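Local coordinates for probable secreted solute-binding lipoprotein (Streptomyces coelicolor, PDB 3I3V) that is probably a lipid-anchored extracellular solute-binding protein that takes part in carrying a solute across the membrane, at residues C[179-182]-C[183-186]; C[233-236]-C[237-241]; C[380-383]-C[384-387]. All blocks are in the same frame, centred on the assembly; numbering follows the deposited sequence.

Contact 1 of 3, residues C[179-182]-C[183-186]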
loop_
_atom_site.group_PDB
_atom_site.type_symbol
_atom_site.label_atom_id
_atom_site.label_comp_id
_atom_site.label_asym_id
_atom_site.label_seq_id
_atom_site.Cartn_x
_atom_site.Cartn_y
_atom_site.Cartn_z
ATOM N N ALA C 179 47.331 -12.331 47.549
ATOM C CA ALA C 179 47.387 -11.450 46.391
ATOM C C ALA C 179 46.117 -10.621 46.280
ATOM O O ALA C 179 46.151 -9.483 45.824
ATOM C CB ALA C 179 47.602 -12.272 45.112
ATOM N N GLN C 180 44.990 -11.187 46.695
ATOM C CA GLN C 180 43.727 -10.460 46.642
ATOM C C GLN C 180 43.714 -9.351 47.700
ATOM O O GLN C 180 43.315 -8.213 47.430
ATOM C CB GLN C 180 42.552 -11.424 46.865
ATOM C CG GLN C 180 41.308 -10.744 47.415
ATOM C CD GLN C 180 40.080 -11.620 47.370
ATOM O OE1 GLN C 180 40.167 -12.841 47.188
ATOM N NE2 GLN C 180 38.919 -11.001 47.553
ATOM N N ILE C 181 44.156 -9.689 48.910
ATOM C CA ILE C 181 44.195 -8.717 49.996
ATOM C C ILE C 181 45.184 -7.607 49.626
ATOM O O ILE C 181 44.872 -6.423 49.770
ATOM C CB ILE C 181 44.587 -9.401 51.341
ATOM C CG1 ILE C 181 43.553 -10.497 51.670
ATOM C CG2 ILE C 181 44.616 -8.375 52.476
ATOM C CD1 ILE C 181 43.893 -11.390 52.851
ATOM N N ILE C 182 46.363 -7.973 49.130
ATOM C CA ILE C 182 47.331 -6.953 48.736
ATOM C C ILE C 182 46.685 -6.053 47.677
ATOM O O ILE C 182 46.991 -4.872 47.576
ATOM C CB ILE C 182 48.640 -7.586 48.159
ATOM C CG1 ILE C 182 49.479 -8.179 49.294
ATOM C CG2 ILE C 182 49.445 -6.537 47.365
ATOM C CD1 ILE C 182 50.744 -8.861 48.822
ATOM N N GLN C 183 45.772 -6.612 46.897
ATOM C CA GLN C 183 45.111 -5.833 45.855
ATOM C C GLN C 183 44.061 -4.878 46.390
ATOM O O GLN C 183 43.316 -4.278 45.619
ATOM C CB GLN C 183 44.478 -6.752 44.808
ATOM C CG GLN C 183 45.461 -7.259 43.762
ATOM C CD GLN C 183 44.828 -8.262 42.822
ATOM O OE1 GLN C 183 44.847 -9.465 43.077
ATOM N NE2 GLN C 183 44.247 -7.769 41.731
ATOM N N THR C 184 43.989 -4.740 47.707
ATOM C CA THR C 184 43.027 -3.818 48.286
ATOM C C THR C 184 43.402 -2.408 47.824
ATOM O O THR C 184 42.542 -1.542 47.681
ATOM C CB THR C 184 43.061 -3.868 49.828
ATOM O OG1 THR C 184 42.725 -5.190 50.274
ATOM C CG2 THR C 184 42.063 -2.862 50.419
ATOM N N PHE C 185 44.696 -2.204 47.572
ATOM C CA PHE C 185 45.233 -0.913 47.144
ATOM C C PHE C 185 45.874 -0.946 45.756
ATOM O O PHE C 185 46.844 -0.238 45.499
ATOM C CB PHE C 185 46.279 -0.433 48.152
ATOM C CG PHE C 185 45.746 -0.258 49.551
ATOM C CD1 PHE C 185 44.962 0.847 49.883
ATOM C CD2 PHE C 185 46.039 -1.190 50.539
ATOM C CE1 PHE C 185 44.482 1.017 51.184
ATOM C CE2 PHE C 185 45.563 -1.031 51.837
ATOM C CZ PHE C 185 44.784 0.076 52.162
ATOM N N LEU C 186 45.333 -1.760 44.860
ATOM C CA LEU C 186 45.877 -1.870 43.513
ATOM C C LEU C 186 44.768 -2.020 42.478
ATOM O O LEU C 186 43.885 -2.868 42.623
ATOM C CB LEU C 186 46.819 -3.079 43.425
ATOM C CG LEU C 186 48.180 -3.005 44.128
ATOM C CD1 LEU C 186 48.796 -4.381 44.237
ATOM C CD2 LEU C 186 49.088 -2.088 43.353
HETATM O O HOH W 1 41.179 -6.969 48.499
#
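Thr184 turns its hydroxyl back onto the last turn of helix 172-182, where Thr184 OG1 donates a short hydrogen bond of 2.5 Å to Ile181 O. That bond lies in the carbonyl plane, on a lone pair. Thr184 N donates to the same oxygen from above the plane, 54° out of it, with Thr184 N 2.8 Å from Ile181 O, and one residue thus grips the carbonyl twice. Chi1 of -61° makes this possible by setting OG1 beside the residue's own backbone N. A water bridges Gln180 and Thr184: it donates to Gln180 O at 2.7 Å and to Thr184 OG1 at 3.0 Å, tying the hydroxyl to the neighbouring carbonyl. Gln183 N is shared weakly between Ala179 O (3.1 Å) and Gln180 O (3.0 Å).

This change from four-residue to three-residue spacing is how the alpha-helix tightens into a short 3-10 segment at its C-terminal end, before the loop that leads to helix 188-197. Outside the turn, the side-chain amide of Gln180 bonds through NE2 to Thr280 OG1, and Gln183 O accepts from His276 NE2.

The apolar contacts are fewer. Ile182 and Leu186 run alongside each other in the same direction, with Ile182 CG2 3.9 Å from Leu186 CD1; Tyr195 and Val194 of helix 188-197 touch Ile182 and Leu186 respectively. Farther round the turn, the methyl Thr184 CG2 sits over the centre of the Phe185 ring, 4.2 Å above its plane, while Leu207 of helix 203-217 also touches that phenyl group.

Contact 2 of 3, residues C[233-236]-C[237-241]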
loop_
_atom_site.group_PDB
_atom_site.type_symbol
_atom_site.label_atom_id
_atom_site.label_comp_id
_atom_site.label_asym_id
_atom_site.label_seq_id
_atom_site.Cartn_x
_atom_site.Cartn_y
_atom_site.Cartn_z
HETATM N N MSE C 233 41.662 -26.266 54.665
HETATM C CA MSE C 233 40.696 -25.188 54.518
HETATM C C MSE C 233 39.292 -25.729 54.285
HETATM O O MSE C 233 38.354 -25.414 55.019
HETATM C CB MSE C 233 41.111 -24.310 53.342
HETATM C CG MSE C 233 40.205 -23.151 53.049
HETATM SE SE MSE C 233 40.863 -22.174 51.512
HETATM C CE MSE C 233 39.879 -23.139 50.104
ATOM N N THR C 234 39.165 -26.537 53.241
ATOM C CA THR C 234 37.902 -27.155 52.869
ATOM C C THR C 234 37.295 -27.954 54.025
ATOM O O THR C 234 36.083 -27.936 54.231
ATOM C CB THR C 234 38.111 -28.071 51.654
ATOM O OG1 THR C 234 38.173 -27.264 50.473
ATOM C CG2 THR C 234 36.989 -29.095 51.534
ATOM N N THR C 235 38.135 -28.651 54.779
ATOM C CA THR C 235 37.650 -29.432 55.904
ATOM C C THR C 235 37.175 -28.532 57.038
ATOM O O THR C 235 36.049 -28.664 57.502
ATOM C CB THR C 235 38.743 -30.393 56.446
ATOM O OG1 THR C 235 38.815 -31.556 55.613
ATOM C CG2 THR C 235 38.429 -30.825 57.866
ATOM N N GLN C 236 38.036 -27.616 57.479
ATOM C CA GLN C 236 37.696 -26.712 58.578
ATOM C C GLN C 236 36.372 -25.986 58.399
ATOM O O GLN C 236 35.616 -25.826 59.356
ATOM C CB GLN C 236 38.813 -25.689 58.802
ATOM C CG GLN C 236 40.042 -26.278 59.465
ATOM C CD GLN C 236 41.084 -25.237 59.826
ATOM O OE1 GLN C 236 42.139 -25.568 60.361
ATOM N NE2 GLN C 236 40.795 -23.978 59.534
ATOM N N PHE C 237 36.085 -25.550 57.179
ATOM C CA PHE C 237 34.835 -24.849 56.926
ATOM C C PHE C 237 33.629 -25.798 56.857
ATOM O O PHE C 237 32.559 -25.479 57.374
ATOM C CB PHE C 237 34.938 -24.028 55.639
ATOM C CG PHE C 237 33.775 -23.102 55.423
ATOM C CD1 PHE C 237 32.599 -23.556 54.830
ATOM C CD2 PHE C 237 33.847 -21.777 55.833
ATOM C CE1 PHE C 237 31.514 -22.700 54.650
ATOM C CE2 PHE C 237 32.773 -20.918 55.661
ATOM C CZ PHE C 237 31.601 -21.380 55.065
ATOM N N ASN C 238 33.808 -26.961 56.232
ATOM C CA ASN C 238 32.723 -27.937 56.094
ATOM C C ASN C 238 32.243 -28.556 57.395
ATOM O O ASN C 238 31.070 -28.873 57.528
ATOM C CB ASN C 238 33.123 -29.036 55.112
ATOM C CG ASN C 238 33.131 -28.541 53.693
ATOM O OD1 ASN C 238 32.838 -27.369 53.442
ATOM N ND2 ASN C 238 33.459 -29.420 52.749
ATOM N N THR C 239 33.152 -28.737 58.346
ATOM C CA THR C 239 32.790 -29.291 59.646
ATOM C C THR C 239 32.461 -28.122 60.577
ATOM O O THR C 239 32.185 -28.302 61.765
ATOM C CB THR C 239 33.944 -30.112 60.262
ATOM O OG1 THR C 239 35.098 -29.277 60.418
ATOM C CG2 THR C 239 34.285 -31.303 59.370
ATOM N N GLU C 240 32.506 -26.918 60.019
ATOM C CA GLU C 240 32.201 -25.711 60.759
ATOM C C GLU C 240 33.127 -25.445 61.937
ATOM O O GLU C 240 32.670 -25.136 63.038
ATOM C CB GLU C 240 30.746 -25.741 61.238
ATOM C CG GLU C 240 29.728 -25.750 60.112
ATOM C CD GLU C 240 28.300 -25.744 60.614
ATOM O OE1 GLU C 240 27.926 -26.680 61.347
ATOM O OE2 GLU C 240 27.546 -24.807 60.279
ATOM N N GLU C 241 34.431 -25.576 61.705
ATOM C CA GLU C 241 35.417 -25.289 62.741
ATOM C C GLU C 241 35.924 -23.861 62.506
ATOM O O GLU C 241 36.481 -23.230 63.401
ATOM C CB GLU C 241 36.572 -26.294 62.691
ATOM C CG GLU C 241 36.156 -27.721 63.029
ATOM C CD GLU C 241 35.499 -27.845 64.405
ATOM O OE1 GLU C 241 36.096 -27.377 65.402
ATOM O OE2 GLU C 241 34.389 -28.418 64.494
#
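Thr239 holds the carbonyl of Thr235 with two donors: Thr239 N lies 3.0 Å from Thr235 O, and Thr239 OG1 gives a second bond of 3.1 Å to Thr235 O from above the carbonyl plane. The hydroxyl gets there because chi1 of 59° tucks OG1 between the backbone N and the carbonyl carbon. One residue earlier, Asn238 N makes the helical bond to Thr234 O, and the side-chain amide leans over that same oxygen without a hydrogen bond to it, Asn238 CG being 3.1 Å from Thr234 O. Asn238 ND2 runs alongside the methyl Thr234 CG2 at 3.7 Å. Cut back to an alanine, this position would probably leave that methyl without its neighbour and open a gap toward Pro256, which the asparagine also touches.

These contacts sit at the helix end, where Glu240 takes a positive phi of 62° and the chain closes a Schellman motif: Glu241 N bonds Gln236 O at 2.6 Å, and inside it Glu240 N bonds Phe237 O at 3.0 Å. Glu240 OE2 is held in turn by His262 NE2.

Helix 230-238 lies against strand 242-246, with selenomethionine Met233 and Phe237 both touching Gln245 and Gln236 touching Ala242. The turn delivers the chain straight into that strand, and Glu241 makes a backbone bond to Ala163, at the start of strand 163-166.

Contact 3 of 3, residues C[380-383]-C[384-387]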
loop_
_atom_site.group_PDB
_atom_site.type_symbol
_atom_site.label_atom_id
_atom_site.label_comp_id
_atom_site.label_asym_id
_atom_site.label_seq_id
_atom_site.Cartn_x
_atom_site.Cartn_y
_atom_site.Cartn_z
ATOM N N GLY C 380 53.818 -12.031 62.927
ATOM C CA GLY C 380 55.005 -11.331 63.375
ATOM C C GLY C 380 55.976 -11.001 62.259
ATOM O O GLY C 380 56.840 -10.145 62.433
ATOM N N THR C 381 55.836 -11.674 61.117
ATOM C CA THR C 381 56.716 -11.456 59.965
ATOM C C THR C 381 56.523 -10.064 59.388
ATOM O O THR C 381 55.514 -9.774 58.750
ATOM C CB THR C 381 56.445 -12.486 58.857
ATOM O OG1 THR C 381 56.629 -13.806 59.377
ATOM C CG2 THR C 381 57.397 -12.278 57.692
ATOM N N SER C 382 57.514 -9.210 59.611
ATOM C CA SER C 382 57.482 -7.827 59.146
ATOM C C SER C 382 57.078 -7.659 57.697
ATOM O O SER C 382 57.330 -8.526 56.868
ATOM C CB SER C 382 58.849 -7.176 59.352
ATOM O OG SER C 382 59.863 -7.912 58.690
ATOM N N PRO C 383 56.435 -6.523 57.375
ATOM C CA PRO C 383 55.986 -6.210 56.015
ATOM C C PRO C 383 57.195 -6.143 55.087
ATOM O O PRO C 383 57.090 -6.399 53.887
ATOM C CB PRO C 383 55.318 -4.846 56.176
ATOM C CG PRO C 383 54.775 -4.911 57.570
ATOM C CD PRO C 383 55.920 -5.532 58.335
ATOM N N ALA C 384 58.342 -5.795 55.662
ATOM C CA ALA C 384 59.582 -5.690 54.911
ATOM C C ALA C 384 60.039 -7.073 54.485
ATOM O O ALA C 384 60.574 -7.251 53.392
ATOM C CB ALA C 384 60.657 -5.026 55.768
ATOM N N ARG C 385 59.840 -8.051 55.361
ATOM C CA ARG C 385 60.235 -9.412 55.057
ATOM C C ARG C 385 59.239 -10.052 54.094
ATOM O O ARG C 385 59.622 -10.861 53.241
ATOM C CB ARG C 385 60.350 -10.228 56.344
ATOM C CG ARG C 385 61.583 -9.890 57.175
ATOM C CD ARG C 385 61.609 -10.720 58.446
ATOM N NE ARG C 385 61.479 -12.143 58.148
ATOM C CZ ARG C 385 61.230 -13.081 59.057
ATOM N NH1 ARG C 385 61.082 -12.746 60.336
ATOM N NH2 ARG C 385 61.130 -14.355 58.688
ATOM N N VAL C 386 57.965 -9.685 54.228
ATOM C CA VAL C 386 56.929 -10.201 53.338
ATOM C C VAL C 386 57.299 -9.761 51.924
ATOM O O VAL C 386 57.387 -10.574 51.005
ATOM C CB VAL C 386 55.535 -9.633 53.720
ATOM C CG1 VAL C 386 54.604 -9.637 52.508
ATOM C CG2 VAL C 386 54.935 -10.471 54.843
ATOM N N ARG C 387 57.537 -8.463 51.779
ATOM C CA ARG C 387 57.912 -7.877 50.505
ATOM C C ARG C 387 59.186 -8.489 49.924
ATOM O O ARG C 387 59.273 -8.717 48.718
ATOM C CB ARG C 387 58.091 -6.374 50.670
ATOM C CG ARG C 387 58.427 -5.633 49.398
ATOM C CD ARG C 387 58.279 -4.140 49.635
ATOM N NE ARG C 387 58.912 -3.321 48.606
ATOM C CZ ARG C 387 60.198 -3.398 48.278
ATOM N NH1 ARG C 387 60.986 -4.269 48.896
ATOM N NH2 ARG C 387 60.703 -2.584 47.356
#
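Arg385 reaches back across the start of its own helix to Ser382 and Thr381. Its CB meets both: Arg385 CB is 3.8 Å from the methyl Thr381 CG2 and 3.3 Å from Ser382 OG. The next methylene presses closest, with Arg385 CG 3.0 Å from Ser382 OG, and CD stays in touch with the same hydroxyl oxygen. There the chain bends, chi3 being 53°, and the remainder turns in beside Thr381. Arg385 NE comes to 4.1 Å from Thr381 CG2, and at the tip that same methyl stands over the centre of one face of the guanidinium group. The two side chains cross at about a right angle, the threonine carrying only its methyl to the arginine while Thr381 OG1 turns to Thr378 O.

The oxygen that the arginine methylenes wrap belongs to Ser382, the N-cap residue of helix 383-392. Arg385 N points at Ser382 OG over 3.3 Å in a weak capping bond, and it makes another weak bond to Ser382 O. A chi1 of 57° on Ser382, with OG held over its own backbone, places the oxygen for this job. The regular helical bonds begin at once: Val386 N to Ser382 O at 3.0 Å, then Arg387 N to Pro383 O, also at 3.0 Å. Pro383 fits the first turn of a helix, where a residue needs to donate no backbone N-H.

The loop ahead of the cap is tied to the end of helix 203-217, since Arg216 NH2 bonds Thr381 O and Asp217 OD2 accepts from Gly380 N. Helix 383-392 itself packs on helix 203-217, with Pro383, Val386 and Arg387 all touching Ile209 and Pro383 reaching Ala213 as well.

In the fold
Along the chain the three contacts follow in series: contact 1 ends helix 172-182, contact 2 ends helix 230-238, and contact 3 starts helix 383-392. Contacts 1 and 3 are neighbours, their centres 16 Å apart, and helix 203-217 lies between them, with Ile209 touching Ile182 from one and Pro383 and Val386 from the other. Contact 2 stands farther off, its centre 25 Å from that of contact 1 and 28 Å from that of contact 3. Contacts 1 and 2 both pack on strands of the larger mixed sheet, 352-354 and 242-246. All three are helix ends, and they lie in the same lobe, consistent with the two-lobed solute-binding-protein fold of its family.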